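Local coordinates for protein beta-N-acetylhexosaminidase (PDB 4YYF) that probably hydrolyses terminal non-reducing N-acetyl-D-hexosamine residues in N-acetyl-beta-D-hexosaminides, as a member of glycoside hydrolase family 3, at residues V51-D55 with A56-R60; D104-G107 with G108-R112; L331-L334 with E335-L338. The protein carries 1 engineered substitution. All coordinates share one frame; numbering follows the deposited sequence.

Contact 1. Residues V51-D55 with A56-R60; sequences VGVTD and AADAR
Asp58 reaches back from the first turn of its helix to the chain that leads into it. Asp58 CB lies 3.4 Å from Asp55 OD1 and equally near Thr54 OG1. CG stands anti to the backbone N (chi1 -174°), which carries the carboxylate past Thr54 toward Val53. Asp58 OD2 then accepts from Thr54 N at 2.9 Å, through the lone pair turned away from OD1. Asp58 OD2 also lies 3.2 Å from Val53 CA. A water lies 2.6 Å from Asp58 OD2. The other oxygen, OD1, is bonded to Thr324 OG1, so both ends of the carboxylate are held. This is the link between strand 49-52 and helix 56-66, the first half of a beta-alpha-beta unit in the family 3 barrel domain. Asp55 is the N-cap of that helix. Its CG sits between the backbone N and the carbonyl carbon (chi1 47°), and this folds OD1 over the helix end. Asp58 N meets Asp55 OD1 nearly along the C-O axis, at 2.9 Å. Val53 CG1 packs on Ala59 CB at 3.9 Å. Ile71 of strand 70-73 touches both of these side chains.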
loop_
_atom_site.group_PDB
_atom_site.type_symbol
_atom_site.label_atom_id
_atom_site.label_comp_id
_atom_site.label_asym_id
_atom_site.label_seq_id
_atom_site.Cartn_x
_atom_site.Cartn_y
_atom_site.Cartn_z
ATOM N N VAL A 51 9.822 2.012 2.973
ATOM C CA VAL A 51 10.919 1.244 2.397
ATOM C C VAL A 51 11.098 -0.112 3.065
ATOM O O VAL A 51 11.024 -0.232 4.290
ATOM C CB VAL A 51 12.261 2.034 2.429
ATOM C CG1 VAL A 51 12.203 3.207 1.464
ATOM C CG2 VAL A 51 12.583 2.511 3.856
ATOM N N GLY A 52 11.324 -1.133 2.248
ATOM C CA GLY A 52 11.588 -2.472 2.763
ATOM C C GLY A 52 12.930 -2.522 3.465
ATOM O O GLY A 52 13.889 -1.883 3.013
ATOM N N VAL A 53 12.993 -3.272 4.572
ATOM C CA VAL A 53 14.208 -3.413 5.374
ATOM C C VAL A 53 14.598 -4.887 5.490
ATOM O O VAL A 53 13.731 -5.747 5.460
ATOM C CB VAL A 53 14.021 -2.819 6.779
ATOM C CG1 VAL A 53 13.706 -1.320 6.694
ATOM C CG2 VAL A 53 12.910 -3.548 7.529
ATOM N N THR A 54 15.896 -5.178 5.610
ATOM C CA THR A 54 16.369 -6.567 5.651
ATOM C C THR A 54 16.482 -7.117 7.072
ATOM O O THR A 54 16.417 -8.334 7.292
ATOM C CB THR A 54 17.740 -6.730 4.978
ATOM O OG1 THR A 54 18.656 -5.789 5.551
ATOM C CG2 THR A 54 17.641 -6.503 3.482
ATOM N N ASP A 55 16.663 -6.217 8.034
ATOM C CA ASP A 55 16.936 -6.611 9.416
ATOM C C ASP A 55 16.907 -5.387 10.311
ATOM O O ASP A 55 16.717 -4.258 9.832
ATOM C CB ASP A 55 18.306 -7.291 9.512
ATOM C CG ASP A 55 19.384 -6.519 8.775
ATOM O OD1 ASP A 55 19.664 -5.372 9.163
ATOM O OD2 ASP A 55 19.941 -7.043 7.786
ATOM N N ALA A 56 17.114 -5.605 11.603
ATOM C CA ALA A 56 17.062 -4.522 12.577
ATOM C C ALA A 56 18.077 -3.415 12.260
ATOM O O ALA A 56 17.742 -2.245 12.347
ATOM C CB ALA A 56 17.269 -5.052 13.995
ATOM N N ALA A 57 19.307 -3.782 11.895
ATOM C CA ALA A 57 20.361 -2.773 11.673
ATOM C C ALA A 57 20.030 -1.873 10.479
ATOM O O ALA A 57 20.293 -0.665 10.482
ATOM C CB ALA A 57 21.746 -3.440 11.495
ATOM N N ASP A 58 19.436 -2.471 9.458
ATOM C CA ASP A 58 19.008 -1.748 8.261
ATOM C C ASP A 58 17.850 -0.792 8.617
ATOM O O ASP A 58 17.850 0.396 8.236
ATOM C CB ASP A 58 18.579 -2.781 7.198
ATOM C CG ASP A 58 18.245 -2.156 5.850
ATOM O OD1 ASP A 58 18.892 -1.160 5.457
ATOM O OD2 ASP A 58 17.330 -2.681 5.168
ATOM N N ALA A 59 16.879 -1.297 9.377
ATOM C CA ALA A 59 15.750 -0.477 9.811
ATOM C C ALA A 59 16.210 0.625 10.752
ATOM O O ALA A 59 15.744 1.764 10.663
ATOM C CB ALA A 59 14.682 -1.330 10.490
ATOM N N ARG A 60 17.110 0.286 11.669
ATOM C CA ARG A 60 17.571 1.274 12.644
ATOM C C ARG A 60 18.264 2.455 11.955
ATOM O O ARG A 60 18.034 3.605 12.305
ATOM C CB ARG A 60 18.510 0.642 13.670
ATOM C CG ARG A 60 18.945 1.622 14.764
ATOM C CD ARG A 60 19.814 0.950 15.828
ATOM N NE ARG A 60 19.070 -0.082 16.549
ATOM C CZ ARG A 60 18.220 0.160 17.544
ATOM N NH1 ARG A 60 17.995 1.413 17.947
ATOM N NH2 ARG A 60 17.597 -0.853 18.136
HETATM O O HOH W 1 17.080 -2.711 2.532
#

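Contact 2. Residues D104-G107 with G108-R112; sequences DEEG and GRVSR
Val110 O takes two backbone N-H groups from the facing strand, Glu106 N at 2.8 Å and Gly107 N at 3.0 Å. The first comes almost head-on to the carbonyl. The second stands well above the carbonyl plane. Val110 N returns a bond to Gly107 O, and a weak one runs from Arg112 N to Asp104 O.

One side-chain bond crosses the hairpin. Ser111 OG donates to Glu105 OE1 at 2.6 Å and meets its syn lone pair, on the side of OE2. The Glu105 chain leaves anti to its backbone N and then bends at chi2 (44°), which swings the carboxylate over Ser111. Arg142 pairs with the same OE1, and Leu113 N bonds OE2, so the carboxylate is gripped at both oxygens.

The remaining contacts are van der Waals. Val110 CG1 lies 3.6 Å from Asp104 CB and 3.5 Å from Glu106 OE2. Val110 CG1 also lies over the centre of one face of the Arg112 guanidinium, 4.2 Å above its plane. The charge of Glu106 is met elsewhere, by Lys203 and Arg173.

Gly107 and Gly108 have backbone angles that favour glycine, and they begin the type II' turn from Gly107 to Val110. With Glu106 and Gly107 both opposite Val110, this is a tight beta hairpin with a classic beta bulge, at the end of barrel strand 100-107.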
loop_
_atom_site.group_PDB
_atom_site.type_symbol
_atom_site.label_atom_id
_atom_site.label_comp_id
_atom_site.label_asym_id
_atom_site.label_seq_id
_atom_site.Cartn_x
_atom_site.Cartn_y
_atom_site.Cartn_z
ATOM N N ASP A 104 2.912 -7.484 3.745
ATOM C CA ASP A 104 1.929 -8.221 2.948
ATOM C C ASP A 104 1.435 -9.441 3.731
ATOM O O ASP A 104 2.048 -10.502 3.681
ATOM C CB ASP A 104 2.547 -8.736 1.646
ATOM C CG ASP A 104 2.553 -7.702 0.532
ATOM O OD1 ASP A 104 1.873 -6.659 0.655
ATOM O OD2 ASP A 104 3.237 -7.947 -0.492
ATOM N N GLU A 105 0.322 -9.312 4.438
ATOM C CA GLU A 105 -0.216 -10.446 5.188
ATOM C C GLU A 105 -1.663 -10.714 4.754
ATOM O O GLU A 105 -2.617 -10.263 5.399
ATOM C CB GLU A 105 -0.090 -10.184 6.697
ATOM C CG GLU A 105 -0.490 -11.342 7.586
ATOM C CD GLU A 105 0.055 -12.677 7.116
ATOM O OE1 GLU A 105 -0.742 -13.502 6.627
ATOM O OE2 GLU A 105 1.274 -12.919 7.249
ATOM N N GLU A 106 -1.806 -11.434 3.638
ATOM C CA GLU A 106 -3.106 -11.710 3.009
ATOM C C GLU A 106 -3.619 -13.088 3.380
ATOM O O GLU A 106 -4.828 -13.327 3.396
ATOM C CB GLU A 106 -2.973 -11.664 1.475
ATOM C CG GLU A 106 -2.444 -10.343 0.920
ATOM C CD GLU A 106 -2.073 -10.426 -0.553
ATOM O OE1 GLU A 106 -2.652 -11.279 -1.269
ATOM O OE2 GLU A 106 -1.197 -9.636 -0.989
ATOM N N GLY A 107 -2.689 -14.008 3.635
ATOM C CA GLY A 107 -3.021 -15.409 3.835
ATOM C C GLY A 107 -2.665 -16.178 2.581
ATOM O O GLY A 107 -2.366 -15.575 1.546
ATOM N N GLY A 108 -2.700 -17.504 2.652
ATOM C CA GLY A 108 -2.406 -18.321 1.486
ATOM C C GLY A 108 -0.987 -18.131 0.973
ATOM O O GLY A 108 -0.014 -18.326 1.718
ATOM N N ARG A 109 -0.862 -17.760 -0.300
ATOM C CA ARG A 109 0.453 -17.630 -0.931
ATOM C C ARG A 109 1.216 -16.380 -0.499
ATOM O O ARG A 109 2.432 -16.293 -0.685
ATOM C CB ARG A 109 0.314 -17.656 -2.455
ATOM C CG ARG A 109 0.079 -19.065 -3.024
ATOM C CD ARG A 109 -0.035 -19.029 -4.543
ATOM N NE ARG A 109 -1.048 -18.056 -4.931
ATOM C CZ ARG A 109 -0.901 -17.137 -5.877
ATOM N NH1 ARG A 109 0.223 -17.073 -6.585
ATOM N NH2 ARG A 109 -1.901 -16.296 -6.129
ATOM N N VAL A 110 0.501 -15.409 0.060
ATOM C CA VAL A 110 1.126 -14.172 0.516
ATOM C C VAL A 110 0.906 -13.948 2.010
ATOM O O VAL A 110 -0.035 -13.278 2.431
ATOM C CB VAL A 110 0.606 -12.964 -0.289
ATOM C CG1 VAL A 110 1.370 -11.703 0.084
ATOM C CG2 VAL A 110 0.770 -13.238 -1.779
ATOM N N SER A 111 1.805 -14.496 2.812
ATOM C CA SER A 111 1.609 -14.506 4.253
ATOM C C SER A 111 2.974 -14.416 4.926
ATOM O O SER A 111 3.462 -15.390 5.505
ATOM C CB SER A 111 0.883 -15.790 4.645
ATOM O OG SER A 111 0.433 -15.758 5.985
ATOM N N ARG A 112 3.592 -13.240 4.848
ATOM C CA ARG A 112 4.977 -13.084 5.302
ATOM C C ARG A 112 5.150 -13.316 6.809
ATOM O O ARG A 112 6.250 -13.593 7.266
ATOM C CB ARG A 112 5.516 -11.703 4.904
ATOM C CG ARG A 112 5.379 -11.374 3.406
ATOM C CD ARG A 112 5.830 -12.524 2.502
ATOM N NE ARG A 112 5.815 -12.151 1.080
ATOM C CZ ARG A 112 5.414 -12.947 0.092
ATOM N NH1 ARG A 112 4.983 -14.172 0.350
ATOM N NH2 ARG A 112 5.443 -12.515 -1.162
#

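Contact 3. Residues L331-L334 with E335-L338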
loop_
_atom_site.group_PDB
_atom_site.type_symbol
_atom_site.label_atom_id
_atom_site.label_comp_id
_atom_site.label_asym_id
_atom_site.label_seq_id
_atom_site.Cartn_x
_atom_site.Cartn_y
_atom_site.Cartn_z
ATOM N N LEU A 331 15.531 11.231 -1.844
ATOM C CA LEU A 331 15.285 12.496 -1.161
ATOM C C LEU A 331 15.976 13.662 -1.869
ATOM O O LEU A 331 15.416 14.753 -1.974
ATOM C CB LEU A 331 15.734 12.398 0.300
ATOM C CG LEU A 331 14.850 11.482 1.156
ATOM C CD1 LEU A 331 15.469 11.291 2.539
ATOM C CD2 LEU A 331 13.428 12.040 1.281
ATOM N N ASP A 332 17.195 13.434 -2.354
ATOM C CA ASP A 332 17.892 14.436 -3.161
ATOM C C ASP A 332 17.079 14.840 -4.384
ATOM O O ASP A 332 16.966 16.021 -4.711
ATOM C CB ASP A 332 19.254 13.907 -3.630
ATOM C CG ASP A 332 20.294 13.925 -2.537
ATOM O OD1 ASP A 332 19.992 14.422 -1.434
ATOM O OD2 ASP A 332 21.420 13.448 -2.784
ATOM N N ARG A 333 16.519 13.854 -5.068
ATOM C CA ARG A 333 15.783 14.132 -6.297
ATOM C C ARG A 333 14.473 14.861 -5.977
ATOM O O ARG A 333 14.020 15.720 -6.735
ATOM C CB ARG A 333 15.505 12.823 -7.054
ATOM C CG ARG A 333 14.737 12.982 -8.374
ATOM C CD ARG A 333 15.562 13.731 -9.424
ATOM N NE ARG A 333 14.855 13.909 -10.702
ATOM C CZ ARG A 333 14.178 15.004 -11.044
ATOM N NH1 ARG A 333 14.105 16.030 -10.208
ATOM N NH2 ARG A 333 13.573 15.079 -12.227
ATOM N N LEU A 334 13.863 14.522 -4.844
ATOM C CA LEU A 334 12.598 15.143 -4.480
ATOM C C LEU A 334 12.778 16.617 -4.120
ATOM O O LEU A 334 11.954 17.451 -4.489
ATOM C CB LEU A 334 11.917 14.376 -3.348
ATOM C CG LEU A 334 11.411 12.993 -3.766
ATOM C CD1 LEU A 334 10.735 12.283 -2.591
ATOM C CD2 LEU A 334 10.441 13.133 -4.934
ATOM N N GLU A 335 13.859 16.935 -3.414
ATOM C CA GLU A 335 14.197 18.325 -3.134
ATOM C C GLU A 335 14.442 19.131 -4.415
ATOM O O GLU A 335 14.010 20.278 -4.529
ATOM C CB GLU A 335 15.410 18.405 -2.202
ATOM C CG GLU A 335 15.162 17.850 -0.815
ATOM C CD GLU A 335 16.169 18.365 0.212
ATOM O OE1 GLU A 335 17.009 17.564 0.686
ATOM O OE2 GLU A 335 16.116 19.571 0.551
ATOM N N GLN A 336 15.118 18.526 -5.383
ATOM C CA GLN A 336 15.344 19.192 -6.665
ATOM C C GLN A 336 14.029 19.440 -7.408
ATOM O O GLN A 336 13.852 20.481 -8.046
ATOM C CB GLN A 336 16.301 18.373 -7.535
ATOM C CG GLN A 336 17.706 18.240 -6.968
ATOM C CD GLN A 336 18.496 17.127 -7.640
ATOM O OE1 GLN A 336 18.115 16.640 -8.708
ATOM N NE2 GLN A 336 19.595 16.710 -7.009
ATOM N N ALA A 337 13.108 18.485 -7.320
ATOM C CA ALA A 337 11.818 18.631 -7.985
ATOM C C ALA A 337 11.014 19.778 -7.373
ATOM O O ALA A 337 10.298 20.492 -8.083
ATOM C CB ALA A 337 11.038 17.352 -7.915
ATOM N N LEU A 338 11.132 19.939 -6.057
ATOM C CA LEU A 338 10.492 21.041 -5.353
ATOM C C LEU A 338 11.028 22.347 -5.896
ATOM O O LEU A 338 10.264 23.259 -6.223
ATOM C CB LEU A 338 10.762 20.954 -3.845
ATOM C CG LEU A 338 9.856 20.021 -3.050
ATOM C CD1 LEU A 338 10.159 20.091 -1.559
ATOM C CD2 LEU A 338 8.390 20.369 -3.320
#
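Leu331 O accepts from Glu335 N at 3.0 Å, the first of four successive helix bonds across this turn. Glu335 CG also lies 3.3 Å from Leu331 O. The Glu335 chain runs on extended, and its OE1 forms a salt bridge with Arg42 of helix 41-46. Asp332 OD1 binds the same Arg42 nitrogen. One arginine thus serves two carboxylates, and its charge probably eases their closeness, with Asp332 OD1 and Glu335 OE1 4.8 Å apart.

Gln336 runs extended beyond CG, back past Asp332 O. Its CG is 3.3 Å from Asp332 O, the carbonyl that also accepts from Gln336 N. Its amide OE1 comes 3.9 Å from Arg333 CD, and the two side chains cross at about a right angle. The guanidinium and amide planes are only 24° apart.

These residues belong to helix 327-340, which follows strand 319-321 in the family 3 barrel domain. Leu331 and Leu334 are buried against Leu45 of helix 41-46, and Leu334 also meets Leu312 of helix 304-314.

The first torsion of Arg333 (chi1 -180°) turns CG away from the backbone N, and the bend at chi2 leads the chain to the next turn. This brings Arg333 NH1 to 3.9 Å from Ala337 N, which sits at the guanidinium edge, unbonded. The guanidinium is paired through NH2 with Glu342, beyond the helix end. Leu338 extends the apolar side to Val348 of helix 345-357.

In the fold
The contacts come in series along the chain, in numerical order. All lie within the family 3 N-terminal domain of the TIM-barrel clan. Contacts 1 and 2 both reach the barrel sheet, through strands 49-52 and 100-107, and strand 70-73 lies between these two and pairs with both. Their centres are about 20 Å apart. Contact 3 lies on helix 327-340, and its centre is about 23 Å from that of contact 1. Strand 319-321, just before this helix, pairs with strand 49-52, so the last strand of the sheet returns beside the first, as in the closure of a TIM barrel. Contacts 2 and 3 are on opposite sides of the chain's centre, about 34 Å between centres.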